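Local coordinates for Ketoacyl_synth_N domain-containing protein (Photorhabdus luminescens subsp. laumondii, PDB 6SMO) that probably serves in polyketide assembly as one ketosynthase-like subunit of a complex, with 3-oxoacyl-[acyl-carrier-protein] synthase activity likely only by family resemblance, at residues Ala22-Val27 with Ala325-Ser330; Ser44-Leu49 with Leu193-Leu198. All coordinates share one frame; numbering follows the deposited sequence.

Interaction 1: Ala22-Val27 with Ala325-Ser330; sequences AIKSKV and ASSFLS
Lys24 reaches from helix 20-31 to helix 319-329 and takes part in both close contacts, touching Ser327 with CD and the Phe328 ring with CG, while its ammonium interacts with the ring from further off. The methylene CD of Lys24 lies 3.6 Å from CB of Ser327, an apolar touch between two residues usually thought of as polar. A little nearer the backbone, CG of Lys24 sits over one face of the Phe328 ring, 4.2 Å from its CZ. CG stands anti to the backbone N (chi1 -165°) and chi2 is also extended, which sends the chain out toward the other helix; it then bends at chi3 and chi4. NZ of Lys24 stands 4.8 Å from the centroid of the Phe328 ring and 27° off the ring normal, an off-centre cation-pi interaction. Lysine suits the place because one side chain supplies both greasy methylenes and a charge that an aromatic face can attract.

Further out, NZ of Lys24 also makes a weak hydrogen bond to the backbone oxygen of Ser332. Ser327 is small enough to admit the lysine, and its OG is satisfied by the carbonyl of Val323, one turn back. Its own carbonyl O accepts a bond from Ser330 OG at 2.7 Å, approached from above the carbonyl plane. Phe328 also touches Ile352 of strand 351-356, while Ser327 rests on Val10 of strand 5-13. This is helix-to-helix packing in a thiolase-type fold, joining a helix of the N-terminal half to one seated on the strands of the mixed sheet.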
ATOM      1  N   ALA C  22      28.293  12.492  -3.544  1.00 55.15           N
ATOM      2  CA  ALA C  22      28.031  13.919  -3.856  1.00 56.05           C
ATOM      3  C   ALA C  22      27.221  14.563  -2.723  1.00 56.54           C
ATOM      4  O   ALA C  22      27.517  15.723  -2.375  1.00 57.59           O
ATOM      5  CB  ALA C  22      27.320  14.045  -5.183  1.00 55.00           C
ATOM      6  N   ILE C  23      26.240  13.836  -2.172  1.00 56.82           N
ATOM      7  CA  ILE C  23      25.355  14.309  -1.063  1.00 57.21           C
ATOM      8  C   ILE C  23      26.185  14.409   0.224  1.00 59.05           C
ATOM      9  O   ILE C  23      26.107  15.460   0.889  1.00 59.30           O
ATOM     10  CB  ILE C  23      24.128  13.387  -0.887  1.00 56.34           C
ATOM     11  CG1 ILE C  23      23.247  13.358  -2.139  1.00 55.55           C
ATOM     12  CG2 ILE C  23      23.322  13.783   0.343  1.00 56.23           C
ATOM     13  CD1 ILE C  23      22.353  12.143  -2.236  1.00 55.12           C
ATOM     14  N   LYS C  24      26.946  13.357   0.552  1.00 60.14           N
ATOM     15  CA  LYS C  24      27.723  13.237   1.818  1.00 61.02           C
ATOM     16  C   LYS C  24      28.782  14.346   1.890  1.00 61.58           C
ATOM     17  O   LYS C  24      28.966  14.907   2.987  1.00 62.13           O
ATOM     18  CB  LYS C  24      28.374  11.855   1.937  1.00 61.20           C
ATOM     19  CG  LYS C  24      28.886  11.511   3.330  1.00 61.54           C
ATOM     20  CD  LYS C  24      29.313  10.067   3.487  1.00 62.66           C
ATOM     21  CE  LYS C  24      30.697   9.787   2.939  1.00 64.18           C
ATOM     22  NZ  LYS C  24      31.758  10.225   3.878  1.00 65.26           N
ATOM     23  N   SER C  25      29.447  14.647   0.769  1.00 62.40           N
ATOM     24  CA  SER C  25      30.506  15.687   0.660  1.00 63.22           C
ATOM     25  C   SER C  25      29.910  17.085   0.881  1.00 64.08           C
ATOM     26  O   SER C  25      30.624  17.944   1.436  1.00 64.26           O
ATOM     27  CB  SER C  25      31.224  15.602  -0.665  1.00 63.40           C
ATOM     28  OG  SER C  25      30.320  15.780  -1.745  1.00 63.53           O
ATOM     29  N   LYS C  26      28.656  17.300   0.467  1.00 64.34           N
ATOM     30  CA  LYS C  26      27.960  18.614   0.547  1.00 65.86           C
ATOM     31  C   LYS C  26      27.518  18.884   1.992  1.00 65.79           C
ATOM     32  O   LYS C  26      27.763  20.005   2.476  1.00 65.63           O
ATOM     33  CB  LYS C  26      26.758  18.654  -0.403  1.00 66.50           C
ATOM     34  CG  LYS C  26      26.207  20.046  -0.688  1.00 67.82           C
ATOM     35  CD  LYS C  26      27.046  20.844  -1.664  1.00 70.08           C
ATOM     36  CE  LYS C  26      26.479  22.221  -1.943  1.00 71.47           C
ATOM     37  NZ  LYS C  26      27.296  22.960  -2.934  1.00 72.84           N
ATOM     38  N   VAL C  27      26.885  17.902   2.646  1.00 65.93           N
ATOM     39  CA  VAL C  27      26.302  18.049   4.015  1.00 66.97           C
ATOM     40  C   VAL C  27      27.428  18.267   5.035  1.00 68.46           C
ATOM     41  O   VAL C  27      27.210  19.057   5.974  1.00 69.55           O
ATOM     42  CB  VAL C  27      25.400  16.858   4.408  1.00 66.16           C
ATOM     43  CG1 VAL C  27      24.164  16.775   3.523  1.00 65.55           C
ATOM     44  CG2 VAL C  27      26.141  15.530   4.418  1.00 66.24           C
ATOM     45  N   ALA C 325      24.489   7.669   7.257  1.00 44.61           N
ATOM     46  CA  ALA C 325      24.992   7.023   8.495  1.00 45.28           C
ATOM     47  C   ALA C 325      25.734   5.725   8.150  1.00 45.80           C
ATOM     48  O   ALA C 325      26.764   5.449   8.796  1.00 45.61           O
ATOM     49  CB  ALA C 325      23.850   6.767   9.448  1.00 44.85           C
ATOM     50  N   SER C 326      25.227   4.964   7.174  1.00 46.67           N
ATOM     51  CA  SER C 326      25.833   3.705   6.662  1.00 47.63           C
ATOM     52  C   SER C 326      27.180   4.003   5.991  1.00 49.22           C
ATOM     53  O   SER C 326      28.119   3.205   6.182  1.00 50.01           O
ATOM     54  CB  SER C 326      24.897   2.992   5.719  1.00 46.93           C
ATOM     55  OG  SER C 326      23.709   2.595   6.388  1.00 46.30           O
ATOM     56  N   SER C 327      27.265   5.105   5.237  1.00 50.27           N
ATOM     57  CA  SER C 327      28.489   5.564   4.526  1.00 52.23           C
ATOM     58  C   SER C 327      29.550   6.017   5.538  1.00 54.11           C
ATOM     59  O   SER C 327      30.737   5.708   5.318  1.00 56.09           O
ATOM     60  CB  SER C 327      28.172   6.659   3.537  1.00 52.34           C
ATOM     61  OG  SER C 327      27.275   6.197   2.538  1.00 52.83           O
ATOM     62  N   PHE C 328      29.136   6.722   6.598  1.00 54.71           N
ATOM     63  CA  PHE C 328      30.020   7.231   7.682  1.00 56.12           C
ATOM     64  C   PHE C 328      30.669   6.055   8.425  1.00 56.12           C
ATOM     65  O   PHE C 328      31.889   6.113   8.675  1.00 56.38           O
ATOM     66  CB  PHE C 328      29.249   8.136   8.650  1.00 57.11           C
ATOM     67  CG  PHE C 328      29.154   9.583   8.228  1.00 58.78           C
ATOM     68  CD1 PHE C 328      30.290  10.378   8.169  1.00 60.00           C
ATOM     69  CD2 PHE C 328      27.932  10.157   7.908  1.00 59.33           C
ATOM     70  CE1 PHE C 328      30.206  11.709   7.786  1.00 61.16           C
ATOM     71  CE2 PHE C 328      27.850  11.488   7.526  1.00 60.11           C
ATOM     72  CZ  PHE C 328      28.987  12.262   7.466  1.00 60.95           C
ATOM     73  N   LEU C 329      29.882   5.023   8.756  1.00 56.26           N
ATOM     74  CA  LEU C 329      30.316   3.859   9.579  1.00 56.78           C
ATOM     75  C   LEU C 329      31.163   2.882   8.750  1.00 57.66           C
ATOM     76  O   LEU C 329      31.818   2.019   9.368  1.00 58.66           O
ATOM     77  CB  LEU C 329      29.082   3.151  10.152  1.00 55.57           C
ATOM     78  CG  LEU C 329      28.351   3.896  11.268  1.00 55.01           C
ATOM     79  CD1 LEU C 329      26.975   3.296  11.512  1.00 54.61           C
ATOM     80  CD2 LEU C 329      29.164   3.895  12.554  1.00 55.29           C
ATOM     81  N   SER C 330      31.157   3.005   7.416  1.00 58.47           N
ATOM     82  CA  SER C 330      31.890   2.114   6.477  1.00 59.86           C
ATOM     83  C   SER C 330      33.318   2.631   6.248  1.00 62.83           C
ATOM     84  O   SER C 330      33.755   2.653   5.079  1.00 63.48           O
ATOM     85  CB  SER C 330      31.138   1.975   5.176  1.00 58.80           C
ATOM     86  OG  SER C 330      31.125   3.202   4.461  1.00 58.81           O
TER

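Interaction 2: Ser44-Leu49 with Leu193-Leu198; sequences SIIRTL and LVKNLL
Ile46 faces helix 192-204 from the short strand 46-47, and its longer branch makes every touch with Lys195 and Leu198. From the backbone, CB points at the helix, and chi1 of -47° sets CG1 beside the backbone N. CG1 of Ile46 meets CG of Lys195 at 3.8 Å, so the lysine contributes a methylene close to its own backbone. Past CG1 the branch ends in CD1, which lies 3.9 Å from CB of Leu198 and equally close to that leucine's CD1; here the two side chains cross at about a right angle. Isoleucine suits a strand and presents a slim arm to the helix surface, where Leu198, one turn beyond Lys195, offers a branched apolar partner.

Lys195 can bury its first carbons while NZ forms a long, weak ion pair with Glu199. Phe218 of strand 218-229 touches both Ile46 and Leu198, closing a small apolar cluster. Leu198 also packs on Tyr162 of the PKS_KS domain-containing partner chain. The contact thus joins a short strand, paired in parallel with strand 218-229 of the mixed sheet, to a helix that forms part of the interface between chains, consistent with the heterodimers of type II polyketide ketosynthases.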
ATOM      1  N   SER C  44       8.408  28.860   2.612  1.00 73.43           N
ATOM      2  CA  SER C  44       9.182  27.637   2.263  1.00 72.62           C
ATOM      3  C   SER C  44       9.019  27.321   0.771  1.00 71.45           C
ATOM      4  O   SER C  44       7.941  27.623   0.219  1.00 71.73           O
ATOM      5  CB  SER C  44       8.758  26.466   3.114  1.00 72.74           C
ATOM      6  OG  SER C  44       8.853  26.780   4.496  1.00 73.79           O
ATOM      7  N   ILE C  45      10.046  26.726   0.153  1.00 69.34           N
ATOM      8  CA  ILE C  45      10.084  26.379  -1.302  1.00 68.52           C
ATOM      9  C   ILE C  45      10.334  24.873  -1.462  1.00 65.57           C
ATOM     10  O   ILE C  45      10.896  24.260  -0.533  1.00 64.25           O
ATOM     11  CB  ILE C  45      11.146  27.211  -2.050  1.00 69.93           C
ATOM     12  CG1 ILE C  45      12.524  27.128  -1.387  1.00 70.40           C
ATOM     13  CG2 ILE C  45      10.684  28.652  -2.207  1.00 70.67           C
ATOM     14  CD1 ILE C  45      13.671  27.511  -2.296  1.00 71.12           C
ATOM     15  N   ILE C  46       9.924  24.316  -2.606  1.00 64.05           N
ATOM     16  CA  ILE C  46      10.189  22.904  -3.021  1.00 61.75           C
ATOM     17  C   ILE C  46      11.458  22.894  -3.878  1.00 59.93           C
ATOM     18  O   ILE C  46      11.417  23.449  -4.994  1.00 59.76           O
ATOM     19  CB  ILE C  46       8.985  22.307  -3.783  1.00 62.47           C
ATOM     20  CG1 ILE C  46       7.651  22.565  -3.073  1.00 62.47           C
ATOM     21  CG2 ILE C  46       9.199  20.824  -4.053  1.00 62.59           C
ATOM     22  CD1 ILE C  46       7.606  22.104  -1.634  1.00 62.20           C
ATOM     23  N   ARG C  47      12.540  22.292  -3.372  1.00 57.58           N
ATOM     24  CA  ARG C  47      13.842  22.175  -4.081  1.00 56.79           C
ATOM     25  C   ARG C  47      13.787  20.983  -5.044  1.00 56.11           C
ATOM     26  O   ARG C  47      13.618  19.844  -4.563  1.00 55.17           O
ATOM     27  CB  ARG C  47      14.991  22.014  -3.082  1.00 56.21           C
ATOM     28  CG  ARG C  47      15.267  23.255  -2.245  1.00 56.55           C
ATOM     29  CD  ARG C  47      16.381  23.019  -1.244  1.00 56.37           C
ATOM     30  NE  ARG C  47      17.664  22.786  -1.895  1.00 56.43           N
ATOM     31  CZ  ARG C  47      18.775  22.391  -1.277  1.00 56.81           C
ATOM     32  NH1 ARG C  47      19.885  22.212  -1.973  1.00 57.16           N
ATOM     33  NH2 ARG C  47      18.780  22.174   0.028  1.00 56.89           N
ATOM     34  N   THR C  48      13.921  21.247  -6.348  1.00 55.77           N
ATOM     35  CA  THR C  48      13.946  20.228  -7.433  1.00 55.49           C
ATOM     36  C   THR C  48      15.356  19.638  -7.541  1.00 54.94           C
ATOM     37  O   THR C  48      16.282  20.208  -6.930  1.00 53.76           O
ATOM     38  CB  THR C  48      13.498  20.834  -8.769  1.00 56.09           C
ATOM     39  OG1 THR C  48      14.358  21.932  -9.075  1.00 56.92           O
ATOM     40  CG2 THR C  48      12.060  21.302  -8.749  1.00 56.39           C
ATOM     41  N   LEU C  49      15.504  18.540  -8.290  1.00 55.36           N
ATOM     42  CA  LEU C  49      16.818  17.918  -8.612  1.00 56.31           C
ATOM     43  C   LEU C  49      17.505  18.749  -9.702  1.00 58.82           C
ATOM     44  O   LEU C  49      16.788  19.295 -10.565  1.00 59.03           O
ATOM     45  CB  LEU C  49      16.609  16.474  -9.081  1.00 55.14           C
ATOM     46  CG  LEU C  49      15.934  15.532  -8.086  1.00 54.10           C
ATOM     47  CD1 LEU C  49      15.717  14.165  -8.714  1.00 53.72           C
ATOM     48  CD2 LEU C  49      16.744  15.401  -6.805  1.00 53.80           C
ATOM     49  N   LEU C 193      -0.427  20.684  -7.395  1.00 51.07           N
ATOM     50  CA  LEU C 193      -1.415  20.486  -6.296  1.00 50.73           C
ATOM     51  C   LEU C 193      -0.686  20.449  -4.948  1.00 50.85           C
ATOM     52  O   LEU C 193      -1.055  21.247  -4.061  1.00 50.67           O
ATOM     53  CB  LEU C 193      -2.212  19.197  -6.529  1.00 50.14           C
ATOM     54  CG  LEU C 193      -3.194  18.814  -5.418  1.00 49.93           C
ATOM     55  CD1 LEU C 193      -4.149  19.957  -5.099  1.00 49.83           C
ATOM     56  CD2 LEU C 193      -3.973  17.562  -5.790  1.00 49.68           C
ATOM     57  N   VAL C 194       0.301  19.560  -4.801  1.00 50.75           N
ATOM     58  CA  VAL C 194       1.068  19.361  -3.532  1.00 51.45           C
ATOM     59  C   VAL C 194       2.087  20.496  -3.365  1.00 51.70           C
ATOM     60  O   VAL C 194       2.433  20.796  -2.207  1.00 52.13           O
ATOM     61  CB  VAL C 194       1.743  17.975  -3.461  1.00 51.41           C
ATOM     62  CG1 VAL C 194       0.730  16.847  -3.577  1.00 51.48           C
ATOM     63  CG2 VAL C 194       2.850  17.809  -4.492  1.00 51.84           C
ATOM     64  N   LYS C 195       2.554  21.100  -4.466  1.00 52.30           N
ATOM     65  CA  LYS C 195       3.535  22.221  -4.440  1.00 52.90           C
ATOM     66  C   LYS C 195       2.896  23.432  -3.749  1.00 52.64           C
ATOM     67  O   LYS C 195       3.504  23.950  -2.791  1.00 52.78           O
ATOM     68  CB  LYS C 195       4.006  22.587  -5.852  1.00 53.99           C
ATOM     69  CG  LYS C 195       5.225  23.501  -5.899  1.00 54.99           C
ATOM     70  CD  LYS C 195       5.814  23.681  -7.284  1.00 55.86           C
ATOM     71  CE  LYS C 195       5.152  24.787  -8.078  1.00 56.94           C
ATOM     72  NZ  LYS C 195       5.653  26.124  -7.680  1.00 57.77           N
ATOM     73  N   ASN C 196       1.714  23.851  -4.213  1.00 52.42           N
ATOM     74  CA  ASN C 196       0.950  25.007  -3.666  1.00 52.54           C
ATOM     75  C   ASN C 196       0.492  24.697  -2.235  1.00 52.30           C
ATOM     76  O   ASN C 196       0.392  25.650  -1.435  1.00 52.16           O
ATOM     77  CB  ASN C 196      -0.241  25.377  -4.555  1.00 52.45           C
ATOM     78  CG  ASN C 196       0.169  26.068  -5.838  1.00 52.40           C
ATOM     79  OD1 ASN C 196       0.774  27.137  -5.805  1.00 52.98           O
ATOM     80  ND2 ASN C 196      -0.167  25.474  -6.971  1.00 51.05           N
ATOM     81  N   LEU C 197       0.223  23.422  -1.928  1.00 52.02           N
ATOM     82  CA  LEU C 197      -0.240  22.958  -0.592  1.00 52.36           C
ATOM     83  C   LEU C 197       0.878  23.162   0.438  1.00 52.62           C
ATOM     84  O   LEU C 197       0.611  23.800   1.475  1.00 52.74           O
ATOM     85  CB  LEU C 197      -0.645  21.482  -0.677  1.00 52.20           C
ATOM     86  CG  LEU C 197      -1.329  20.915   0.568  1.00 52.37           C
ATOM     87  CD1 LEU C 197      -2.784  21.354   0.636  1.00 52.70           C
ATOM     88  CD2 LEU C 197      -1.231  19.398   0.601  1.00 52.37           C
ATOM     89  N   LEU C 198       2.078  22.641   0.158  1.00 53.29           N
ATOM     90  CA  LEU C 198       3.243  22.657   1.086  1.00 54.86           C
ATOM     91  C   LEU C 198       3.773  24.086   1.260  1.00 56.62           C
ATOM     92  O   LEU C 198       4.272  24.393   2.360  1.00 55.98           O
ATOM     93  CB  LEU C 198       4.344  21.733   0.549  1.00 54.75           C
ATOM     94  CG  LEU C 198       4.025  20.238   0.535  1.00 54.19           C
ATOM     95  CD1 LEU C 198       5.214  19.441   0.022  1.00 54.27           C
ATOM     96  CD2 LEU C 198       3.613  19.743   1.914  1.00 53.93           C
TER

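How the interactions relate
The two contacts are separate, their centres 26 Å apart and their nearest atoms about 7 Å, without touching. Helix 20-31 and strand 46-47 are successive elements of the chain, and each finds a helix much later in sequence: 192-204 for interaction 2 and 319-329 for interaction 1. Both segments of interaction 2 therefore fall between those of interaction 1. The mixed sheet relates them, since strand 5-13, which both helices of interaction 1 touch, pairs with strand 218-229, which borders interaction 2. Interaction 1 stays within this chain, whereas interaction 2 adjoins the partner subunit, so the same N-terminal region is tied both to its own C-terminal half and to an intersubunit helix.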